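Local coordinates for protein Cfl (Pectobacterium brasiliense, PDB 7A9J) that probably activates carboxylic acids with ATP, as a coronafacic acid ligase of the AMP-binding enzyme family, and couples them to amines as amides, at residues I77-Y90 and D236-L250. The protein carries 1 engineered substitution. Numbering follows the deposited sequence. Where two conformers were deposited one is given.
Sequences IHMGNCFELIATYY and DLISPWSILITFAAL. With R4Z (6-ethyl-1-oxidanylidene-indene-4-carboxylic acid), chain B.
The Tyr90 ring carries Phe247 CE1 over one face, offset toward the rim, and Leu250 CD1 at its edge; the Tyr90 and Phe247 planes meet obliquely at 56°. The Tyr89 ring has Leu85 O over one face, with Leu237 O at its edge in plane. These rings join two parts of the AMP-binding enzyme fold: helix 83-90, which follows a strand of a five-stranded parallel sheet, and helix 240-250, crossing it at -81° with axes 11.5 Å apart. Phe247 CZ lies against Tyr89 CB, while Ile86, with CG1 anti to its backbone N, meets Thr246 CG2 tip to tip through CD1 in the conformer given. Thr246 suits this buried helix face because its OG1 bonds back to Ser242 O, leaving the methyl to face Ile86. Leu85 and Leu237 run alongside each other in opposite senses, Leu85 CD2 3.6 Å from Leu237 CG. On the far side of helix 240-250, Trp241 lays one indole face over the bound 6-ethyl-1-oxidanylidene-indene-4-carboxylic acid (R4Z), with C03 over the ring centre, and Ile245 CD1 backs the other face. Before the helix, polar groups hold the type I beta turn from Asp236 to Ser239. Asn81, whose ND2 bonds to Leu259 O, accepts a nearly straight bond (170°) from Leu237 N at OD1, and a water links OD1 and Met79 O to Ile238 N. Tyrosine suits position 89 because its hydroxyl can donate to the turn: Tyr89 OH reaches Leu237 O at 2.8 Å, tilted out of the carbonyl plane.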
ATOM      1  N   ILE A  77      -0.806  17.000  -8.515  1.00 30.63           N
ATOM      2  CA  ILE A  77      -1.636  16.139  -9.344  1.00 31.58           C
ATOM      3  C   ILE A  77      -2.735  15.585  -8.455  1.00 32.34           C
ATOM      4  O   ILE A  77      -2.469  15.078  -7.352  1.00 31.30           O
ATOM      5  CB  ILE A  77      -0.822  14.991  -9.975  1.00 29.47           C
ATOM      6  CG1 ILE A  77       0.307  15.563 -10.840  1.00 35.55           C
ATOM      7  CG2 ILE A  77      -1.736  14.179 -10.880  1.00 31.76           C
ATOM      8  CD1 ILE A  77       1.164  14.495 -11.505  1.00 38.41           C
ATOM      9  N   HIS A  78      -3.947  15.640  -8.944  1.00 30.18           N
ATOM     10  CA  HIS A  78      -5.053  15.439  -8.002  1.00 32.57           C
ATOM     11  C   HIS A  78      -6.195  14.820  -8.817  1.00 40.86           C
ATOM     12  O   HIS A  78      -7.084  15.514  -9.277  1.00 33.35           O
ATOM     13  CB  HIS A  78      -5.419  16.778  -7.362  1.00 34.64           C
ATOM     14  CG  HIS A  78      -6.473  16.722  -6.289  1.00 33.03           C
ATOM     15  ND1 HIS A  78      -7.469  17.684  -6.202  1.00 35.62           N
ATOM     16  CD2 HIS A  78      -6.624  15.925  -5.193  1.00 32.01           C
ATOM     17  CE1 HIS A  78      -8.220  17.442  -5.141  1.00 37.96           C
ATOM     18  NE2 HIS A  78      -7.708  16.411  -4.488  1.00 34.09           N
ATOM     19  N   MET A  79      -6.146  13.495  -9.018  1.00 31.26           N
ATOM     20  CA  MET A  79      -7.155  12.861  -9.863  1.00 32.38           C
ATOM     21  C   MET A  79      -7.306  11.368  -9.560  1.00 32.73           C
ATOM     22  O   MET A  79      -6.423  10.726  -8.958  1.00 31.53           O
ATOM     23  CB  MET A  79      -6.846  13.084 -11.343  1.00 43.78           C
ATOM     24  CG  MET A  79      -5.662  12.445 -11.876  1.00 42.36           C
ATOM     25  SD  MET A  79      -5.459  12.748 -13.727  1.00 37.14           S
ATOM     26  CE  MET A  79      -5.513  14.545 -13.876  1.00 45.21           C
ATOM     27  N   GLY A  80      -8.503  10.865  -9.889  1.00 30.26           N
ATOM     28  CA  GLY A  80      -8.819   9.452  -9.743  1.00 35.62           C
ATOM     29  C   GLY A  80      -8.163   8.636 -10.847  1.00 32.48           C
ATOM     30  O   GLY A  80      -7.380   9.146 -11.645  1.00 34.13           O
ATOM     31  N   ASN A  81      -8.398   7.317 -10.830  1.00 28.56           N
ATOM     32  CA  ASN A  81      -7.651   6.452 -11.742  1.00 27.81           C
ATOM     33  C   ASN A  81      -8.109   6.697 -13.193  1.00 29.73           C
ATOM     34  O   ASN A  81      -9.281   6.513 -13.503  1.00 34.09           O
ATOM     35  CB  ASN A  81      -7.906   5.003 -11.403  1.00 28.89           C
ATOM     36  CG  ASN A  81      -7.400   4.656 -10.015  1.00 33.98           C
ATOM     37  OD1 ASN A  81      -6.697   5.451  -9.373  1.00 32.01           O
ATOM     38  ND2 ASN A  81      -7.942   3.551  -9.467  1.00 34.76           N
ATOM     39  N   CYS A  82      -7.201   7.105 -14.033  1.00 27.72           N
ATOM     40  CA  CYS A  82      -7.528   7.271 -15.464  1.00 29.16           C
ATOM     41  C   CYS A  82      -6.228   7.192 -16.247  1.00 27.43           C
ATOM     42  O   CYS A  82      -5.119   7.256 -15.678  1.00 28.02           O
ATOM     43  CB  CYS A  82      -8.286   8.582 -15.722  1.00 31.80           C
ATOM     44  SG  CYS A  82      -7.335  10.052 -15.260  1.00 31.56           S
ATOM     45  N   PHE A  83      -6.371   7.091 -17.594  1.00 27.34           N
ATOM     46  CA  PHE A  83      -5.153   6.962 -18.388  1.00 26.95           C
ATOM     47  C   PHE A  83      -4.353   8.276 -18.342  1.00 29.13           C
ATOM     48  O   PHE A  83      -3.117   8.281 -18.418  1.00 28.74           O
ATOM     49  CB  PHE A  83      -5.496   6.678 -19.874  1.00 27.95           C
ATOM     50  CG  PHE A  83      -6.236   5.384 -20.131  1.00 30.92           C
ATOM     51  CD1 PHE A  83      -6.374   4.400 -19.112  1.00 28.50           C
ATOM     52  CD2 PHE A  83      -6.749   5.130 -21.412  1.00 30.47           C
ATOM     53  CE1 PHE A  83      -7.048   3.203 -19.404  1.00 30.20           C
ATOM     54  CE2 PHE A  83      -7.431   3.969 -21.724  1.00 35.08           C
ATOM     55  CZ  PHE A  83      -7.587   2.973 -20.716  1.00 36.58           C
ATOM     56  N   GLU A  84      -5.061   9.398 -18.191  1.00 29.35           N
ATOM     57  CA  GLU A  84      -4.380  10.684 -18.125  1.00 27.05           C
ATOM     58  C   GLU A  84      -3.463  10.778 -16.924  1.00 30.59           C
ATOM     59  O   GLU A  84      -2.429  11.475 -17.017  1.00 29.80           O
ATOM     60  CB  GLU A  84      -5.388  11.853 -18.079  1.00 29.80           C
ATOM     61  CG  GLU A  84      -6.079  12.039 -19.437  1.00 30.48           C
ATOM     62  CD  GLU A  84      -7.214  11.028 -19.681  1.00 35.94           C
ATOM     63  OE1 GLU A  84      -7.605  10.251 -18.786  1.00 33.74           O
ATOM     64  OE2 GLU A  84      -7.753  11.056 -20.801  1.00 35.80           O
ATOM     65  N   LEU A  85      -3.790  10.066 -15.815  1.00 27.05           N
ATOM     66  CA  LEU A  85      -2.951  10.158 -14.623  1.00 28.09           C
ATOM     67  C   LEU A  85      -1.591   9.529 -14.899  1.00 26.39           C
ATOM     68  O   LEU A  85      -0.546  10.149 -14.641  1.00 26.71           O
ATOM     69  CB  LEU A  85      -3.659   9.474 -13.422  1.00 26.26           C
ATOM     70  CG  LEU A  85      -2.850   9.460 -12.110  1.00 26.36           C
ATOM     71  CD1 LEU A  85      -2.251  10.867 -11.818  1.00 26.84           C
ATOM     72  CD2 LEU A  85      -3.787   9.021 -10.975  1.00 26.62           C
ATOM     73  N   ILE A  86      -1.573   8.314 -15.458  0.60 27.74           N
ATOM     74  CA  ILE A  86      -0.272   7.687 -15.690  0.60 28.36           C
ATOM     75  C   ILE A  86       0.471   8.408 -16.819  0.60 26.28           C
ATOM     76  O   ILE A  86       1.700   8.573 -16.757  0.60 26.07           O
ATOM     77  CB  ILE A  86      -0.443   6.174 -15.940  0.60 24.54           C
ATOM     78  CG1 ILE A  86       0.946   5.495 -16.141  0.60 24.83           C
ATOM     79  CG2 ILE A  86      -1.414   5.938 -17.120  0.60 24.47           C
ATOM     80  CD1 ILE A  86       1.973   5.679 -14.937  0.60 24.81           C
ATOM     81  N   ALA A  87      -0.252   8.928 -17.820  1.00 25.83           N
ATOM     82  CA  ALA A  87       0.428   9.699 -18.842  1.00 26.87           C
ATOM     83  C   ALA A  87       1.078  10.948 -18.256  1.00 29.29           C
ATOM     84  O   ALA A  87       2.188  11.341 -18.675  1.00 27.71           O
ATOM     85  CB  ALA A  87      -0.574  10.042 -19.943  1.00 27.87           C
ATOM     86  N   THR A  88       0.387  11.598 -17.301  1.00 26.95           N
ATOM     87  CA  THR A  88       0.912  12.827 -16.715  1.00 28.36           C
ATOM     88  C   THR A  88       2.139  12.540 -15.876  1.00 27.68           C
ATOM     89  O   THR A  88       3.103  13.298 -15.927  1.00 29.17           O
ATOM     90  CB  THR A  88      -0.173  13.484 -15.846  1.00 30.79           C
ATOM     91  OG1 THR A  88      -1.236  13.926 -16.720  1.00 29.41           O
ATOM     92  CG2 THR A  88       0.384  14.689 -15.082  1.00 30.96           C
ATOM     93  N   TYR A  89       2.125  11.438 -15.086  1.00 29.42           N
ATOM     94  CA  TYR A  89       3.358  11.073 -14.382  1.00 29.76           C
ATOM     95  C   TYR A  89       4.526  10.955 -15.360  1.00 29.36           C
ATOM     96  O   TYR A  89       5.605  11.498 -15.118  1.00 26.42           O
ATOM     97  CB  TYR A  89       3.215   9.726 -13.651  1.00 25.77           C
ATOM     98  CG  TYR A  89       2.280   9.673 -12.522  1.00 27.04           C
ATOM     99  CD1 TYR A  89       2.047  10.791 -11.703  1.00 29.65           C
ATOM    100  CD2 TYR A  89       1.644   8.478 -12.224  1.00 28.81           C
ATOM    101  CE1 TYR A  89       1.207  10.688 -10.573  1.00 32.65           C
ATOM    102  CE2 TYR A  89       0.777   8.373 -11.128  1.00 26.41           C
ATOM    103  CZ  TYR A  89       0.573   9.472 -10.302  1.00 27.00           C
ATOM    104  OH  TYR A  89      -0.253   9.393  -9.199  1.00 27.97           O
ATOM    105  N   TYR A  90       4.333  10.236 -16.470  1.00 26.29           N
ATOM    106  CA  TYR A  90       5.443  10.060 -17.386  1.00 29.44           C
ATOM    107  C   TYR A  90       5.833  11.362 -18.087  1.00 28.61           C
ATOM    108  O   TYR A  90       7.026  11.581 -18.395  1.00 26.91           O
ATOM    109  CB  TYR A  90       5.063   9.050 -18.443  1.00 30.83           C
ATOM    110  CG  TYR A  90       5.286   7.632 -17.956  1.00 28.09           C
ATOM    111  CD1 TYR A  90       6.589   7.189 -17.643  1.00 29.36           C
ATOM    112  CD2 TYR A  90       4.239   6.722 -17.913  1.00 28.08           C
ATOM    113  CE1 TYR A  90       6.821   5.839 -17.267  1.00 29.55           C
ATOM    114  CE2 TYR A  90       4.462   5.389 -17.544  1.00 26.39           C
ATOM    115  CZ  TYR A  90       5.763   4.974 -17.240  1.00 27.52           C
ATOM    116  OH  TYR A  90       5.989   3.666 -16.891  1.00 28.08           O
ATOM    117  N   ASP A 236      -5.528   3.516  -4.867  1.00 29.38           N
ATOM    118  CA  ASP A 236      -5.572   4.593  -5.859  1.00 29.09           C
ATOM    119  C   ASP A 236      -4.226   4.834  -6.517  1.00 27.43           C
ATOM    120  O   ASP A 236      -3.171   4.851  -5.868  1.00 27.42           O
ATOM    121  CB  ASP A 236      -6.029   5.933  -5.238  1.00 31.00           C
ATOM    122  CG  ASP A 236      -7.397   5.887  -4.579  1.00 37.39           C
ATOM    123  OD1 ASP A 236      -8.263   5.065  -4.947  1.00 42.55           O
ATOM    124  OD2 ASP A 236      -7.616   6.738  -3.700  1.00 41.14           O
ATOM    125  N   LEU A 237      -4.287   5.140  -7.837  1.00 26.71           N
ATOM    126  CA  LEU A 237      -3.072   5.405  -8.598  1.00 24.81           C
ATOM    127  C   LEU A 237      -2.383   6.695  -8.163  1.00 24.58           C
ATOM    128  O   LEU A 237      -1.210   6.899  -8.468  1.00 27.51           O
ATOM    129  CB  LEU A 237      -3.432   5.463 -10.117  1.00 25.48           C
ATOM    130  CG  LEU A 237      -2.284   5.762 -11.087  1.00 24.89           C
ATOM    131  CD1 LEU A 237      -1.111   4.789 -10.934  1.00 27.31           C
ATOM    132  CD2 LEU A 237      -2.953   5.706 -12.519  1.00 27.84           C
ATOM    133  N   ILE A 238      -3.072   7.545  -7.417  1.00 25.32           N
ATOM    134  CA  ILE A 238      -2.436   8.727  -6.834  1.00 29.25           C
ATOM    135  C   ILE A 238      -1.566   8.353  -5.637  1.00 32.65           C
ATOM    136  O   ILE A 238      -0.782   9.173  -5.171  1.00 29.43           O
ATOM    137  CB  ILE A 238      -3.551   9.729  -6.490  1.00 31.74           C
ATOM    138  CG1 ILE A 238      -3.083  11.202  -6.592  1.00 31.15           C
ATOM    139  CG2 ILE A 238      -4.083   9.504  -5.095  1.00 30.98           C
ATOM    140  CD1 ILE A 238      -2.704  11.682  -8.025  1.00 32.00           C
ATOM    141  N   SER A 239      -1.650   7.131  -5.178  1.00 25.37           N
ATOM    142  CA  SER A 239      -0.890   6.744  -3.951  1.00 25.27           C
ATOM    143  C   SER A 239       0.457   6.113  -4.330  1.00 26.78           C
ATOM    144  O   SER A 239       0.533   5.320  -5.265  1.00 25.87           O
ATOM    145  CB  SER A 239      -1.718   5.752  -3.157  1.00 32.09           C
ATOM    146  OG  SER A 239      -1.054   5.456  -1.922  1.00 38.44           O
ATOM    147  N   PRO A 240       1.560   6.421  -3.671  1.00 28.26           N
ATOM    148  CA  PRO A 240       2.889   5.927  -4.118  1.00 28.07           C
ATOM    149  C   PRO A 240       3.044   4.427  -4.396  1.00 24.59           C
ATOM    150  O   PRO A 240       3.670   4.078  -5.389  1.00 26.33           O
ATOM    151  CB  PRO A 240       3.809   6.318  -2.928  1.00 29.45           C
ATOM    152  CG  PRO A 240       3.279   7.611  -2.497  1.00 29.98           C
ATOM    153  CD  PRO A 240       1.693   7.396  -2.556  1.00 31.00           C
ATOM    154  N   TRP A 241       2.486   3.528  -3.574  1.00 24.97           N
ATOM    155  CA  TRP A 241       2.650   2.115  -3.928  1.00 21.91           C
ATOM    156  C   TRP A 241       2.085   1.803  -5.335  1.00 24.66           C
ATOM    157  O   TRP A 241       2.695   1.061  -6.099  1.00 24.18           O
ATOM    158  CB  TRP A 241       1.968   1.225  -2.898  1.00 23.31           C
ATOM    159  CG  TRP A 241       2.260  -0.246  -3.055  1.00 22.51           C
ATOM    160  CD1 TRP A 241       3.408  -0.828  -3.540  1.00 23.01           C
ATOM    161  CD2 TRP A 241       1.388  -1.302  -2.669  1.00 26.54           C
ATOM    162  NE1 TRP A 241       3.285  -2.223  -3.509  1.00 22.83           N
ATOM    163  CE2 TRP A 241       2.050  -2.526  -2.987  1.00 22.24           C
ATOM    164  CE3 TRP A 241       0.105  -1.326  -2.103  1.00 29.20           C
ATOM    165  CZ2 TRP A 241       1.458  -3.767  -2.769  1.00 27.56           C
ATOM    166  CZ3 TRP A 241      -0.483  -2.532  -1.885  1.00 30.12           C
ATOM    167  CH2 TRP A 241       0.187  -3.740  -2.245  1.00 25.50           C
ATOM    168  N   SER A 242       0.925   2.347  -5.660  0.76 25.76           N
ATOM    169  CA  SER A 242       0.341   2.078  -6.988  0.76 26.40           C
ATOM    170  C   SER A 242       1.128   2.751  -8.089  0.76 26.59           C
ATOM    171  O   SER A 242       1.175   2.235  -9.199  0.76 24.75           O
ATOM    172  CB  SER A 242      -1.090   2.526  -7.041  0.76 26.39           C
ATOM    173  OG  SER A 242      -1.900   1.669  -6.266  0.76 27.20           O
ATOM    174  N   ILE A 243       1.713   3.920  -7.823  1.00 26.19           N
ATOM    175  CA  ILE A 243       2.564   4.543  -8.845  1.00 25.91           C
ATOM    176  C   ILE A 243       3.711   3.611  -9.205  1.00 25.11           C
ATOM    177  O   ILE A 243       3.984   3.331 -10.387  1.00 26.01           O
ATOM    178  CB  ILE A 243       3.096   5.888  -8.317  1.00 27.26           C
ATOM    179  CG1 ILE A 243       1.942   6.821  -8.077  1.00 26.25           C
ATOM    180  CG2 ILE A 243       4.222   6.415  -9.266  1.00 27.25           C
ATOM    181  CD1 ILE A 243       2.316   8.162  -7.386  1.00 25.84           C
ATOM    182  N   LEU A 244       4.367   3.055  -8.166  1.00 23.08           N
ATOM    183  CA  LEU A 244       5.476   2.167  -8.398  1.00 22.75           C
ATOM    184  C   LEU A 244       5.020   0.896  -9.080  1.00 24.52           C
ATOM    185  O   LEU A 244       5.744   0.379  -9.942  1.00 23.61           O
ATOM    186  CB  LEU A 244       6.154   1.837  -7.069  1.00 22.62           C
ATOM    187  CG  LEU A 244       6.823   3.024  -6.364  1.00 25.15           C
ATOM    188  CD1 LEU A 244       7.477   2.481  -5.022  1.00 25.19           C
ATOM    189  CD2 LEU A 244       7.918   3.652  -7.187  1.00 25.21           C
ATOM    190  N   ILE A 245       3.889   0.341  -8.649  1.00 23.90           N
ATOM    191  CA  ILE A 245       3.367  -0.871  -9.290  1.00 20.20           C
ATOM    192  C   ILE A 245       3.110  -0.604 -10.758  1.00 22.35           C
ATOM    193  O   ILE A 245       3.446  -1.425 -11.603  1.00 23.18           O
ATOM    194  CB  ILE A 245       2.055  -1.327  -8.640  1.00 21.06           C
ATOM    195  CG1 ILE A 245       2.373  -1.953  -7.268  1.00 23.73           C
ATOM    196  CG2 ILE A 245       1.344  -2.357  -9.505  1.00 24.39           C
ATOM    197  CD1 ILE A 245       1.085  -2.095  -6.404  1.00 24.15           C
ATOM    198  N   THR A 246       2.532   0.547 -11.048  1.00 22.01           N
ATOM    199  CA  THR A 246       2.181   0.864 -12.439  1.00 23.81           C
ATOM    200  C   THR A 246       3.445   1.015 -13.307  1.00 25.75           C
ATOM    201  O   THR A 246       3.527   0.460 -14.409  1.00 25.15           O
ATOM    202  CB  THR A 246       1.309   2.124 -12.433  1.00 24.08           C
ATOM    203  OG1 THR A 246       0.130   1.873 -11.671  1.00 26.74           O
ATOM    204  CG2 THR A 246       0.913   2.541 -13.953  1.00 26.97           C
ATOM    205  N   PHE A 247       4.445   1.775 -12.846  1.00 22.66           N
ATOM    206  CA  PHE A 247       5.678   1.890 -13.588  1.00 25.69           C
ATOM    207  C   PHE A 247       6.323   0.520 -13.771  1.00 26.10           C
ATOM    208  O   PHE A 247       6.810   0.187 -14.858  1.00 25.50           O
ATOM    209  CB  PHE A 247       6.716   2.794 -12.898  1.00 26.23           C
ATOM    210  CG  PHE A 247       6.316   4.243 -12.790  1.00 26.25           C
ATOM    211  CD1 PHE A 247       5.583   4.899 -13.821  1.00 25.84           C
ATOM    212  CD2 PHE A 247       6.798   4.997 -11.756  1.00 26.51           C
ATOM    213  CE1 PHE A 247       5.277   6.250 -13.679  1.00 31.00           C
ATOM    214  CE2 PHE A 247       6.475   6.342 -11.618  1.00 27.90           C
ATOM    215  CZ  PHE A 247       5.761   6.993 -12.602  1.00 27.58           C
ATOM    216  N   ALA A 248       6.340  -0.279 -12.700  1.00 27.70           N
ATOM    217  CA  ALA A 248       7.036  -1.557 -12.776  1.00 22.72           C
ATOM    218  C   ALA A 248       6.331  -2.510 -13.720  1.00 25.32           C
ATOM    219  O   ALA A 248       7.006  -3.198 -14.494  1.00 26.22           O
ATOM    220  CB  ALA A 248       7.128  -2.197 -11.352  1.00 23.57           C
ATOM    221  N   ALA A 249       4.989  -2.547 -13.684  1.00 24.60           N
ATOM    222  CA  ALA A 249       4.247  -3.435 -14.570  1.00 23.50           C
ATOM    223  C   ALA A 249       4.478  -3.059 -16.036  1.00 25.73           C
ATOM    224  O   ALA A 249       4.757  -3.908 -16.864  1.00 27.33           O
ATOM    225  CB  ALA A 249       2.731  -3.363 -14.321  1.00 24.87           C
ATOM    226  N   LEU A 250       4.359  -1.768 -16.348  1.00 25.88           N
ATOM    227  CA  LEU A 250       4.571  -1.314 -17.725  1.00 25.96           C
ATOM    228  C   LEU A 250       5.986  -1.608 -18.184  1.00 29.47           C
ATOM    229  O   LEU A 250       6.173  -2.094 -19.298  1.00 29.05           O
ATOM    230  CB  LEU A 250       4.245   0.180 -17.843  1.00 24.67           C
ATOM    231  CG  LEU A 250       2.771   0.508 -17.578  1.00 26.04           C
ATOM    232  CD1 LEU A 250       2.572   2.056 -17.517  1.00 28.57           C
ATOM    233  CD2 LEU A 250       1.900  -0.077 -18.699  1.00 27.08           C
TER
HETATM  234  C13 R4Z B 601       6.287   2.865  -0.622  1.00 34.62           C
HETATM  235  C15 R4Z B 601       5.467   0.491  -0.267  1.00 31.29           C
HETATM  236  C02 R4Z B 601       4.433  -1.868   0.081  1.00 31.18           C
HETATM  237  C03 R4Z B 601       3.253  -2.462   0.528  1.00 30.13           C
HETATM  238  C04 R4Z B 601       2.391  -1.302   1.030  1.00 32.58           C
HETATM  239  C05 R4Z B 601       4.507  -0.434   0.109  1.00 26.85           C
HETATM  240  C06 R4Z B 601       3.276   0.005   0.658  1.00 30.71           C
HETATM  241  C07 R4Z B 601       3.058   1.372   0.780  1.00 33.43           C
HETATM  242  C08 R4Z B 601       1.730   1.872   1.370  1.00 42.23           C
HETATM  243  C11 R4Z B 601       4.017   2.292   0.359  1.00 34.91           C
HETATM  244  C12 R4Z B 601       5.240   1.866  -0.175  1.00 31.85           C
HETATM  245  C14 R4Z B 601       5.919   3.465  -2.009  1.00 31.87           C
HETATM  246  O01 R4Z B 601       5.352  -2.538  -0.311  1.00 30.09           O
HETATM  247  O09 R4Z B 601       1.444   3.088   1.203  1.00 53.64           O
HETATM  248  O10 R4Z B 601       0.939   1.117   2.022  1.00 41.12           O
HETATM  249  O   HOH W   1      -6.071   7.901  -8.097  1.00 29.79           O
HETATM  250  O   HOH W   2      -8.479   2.792  -6.269  1.00 38.63           O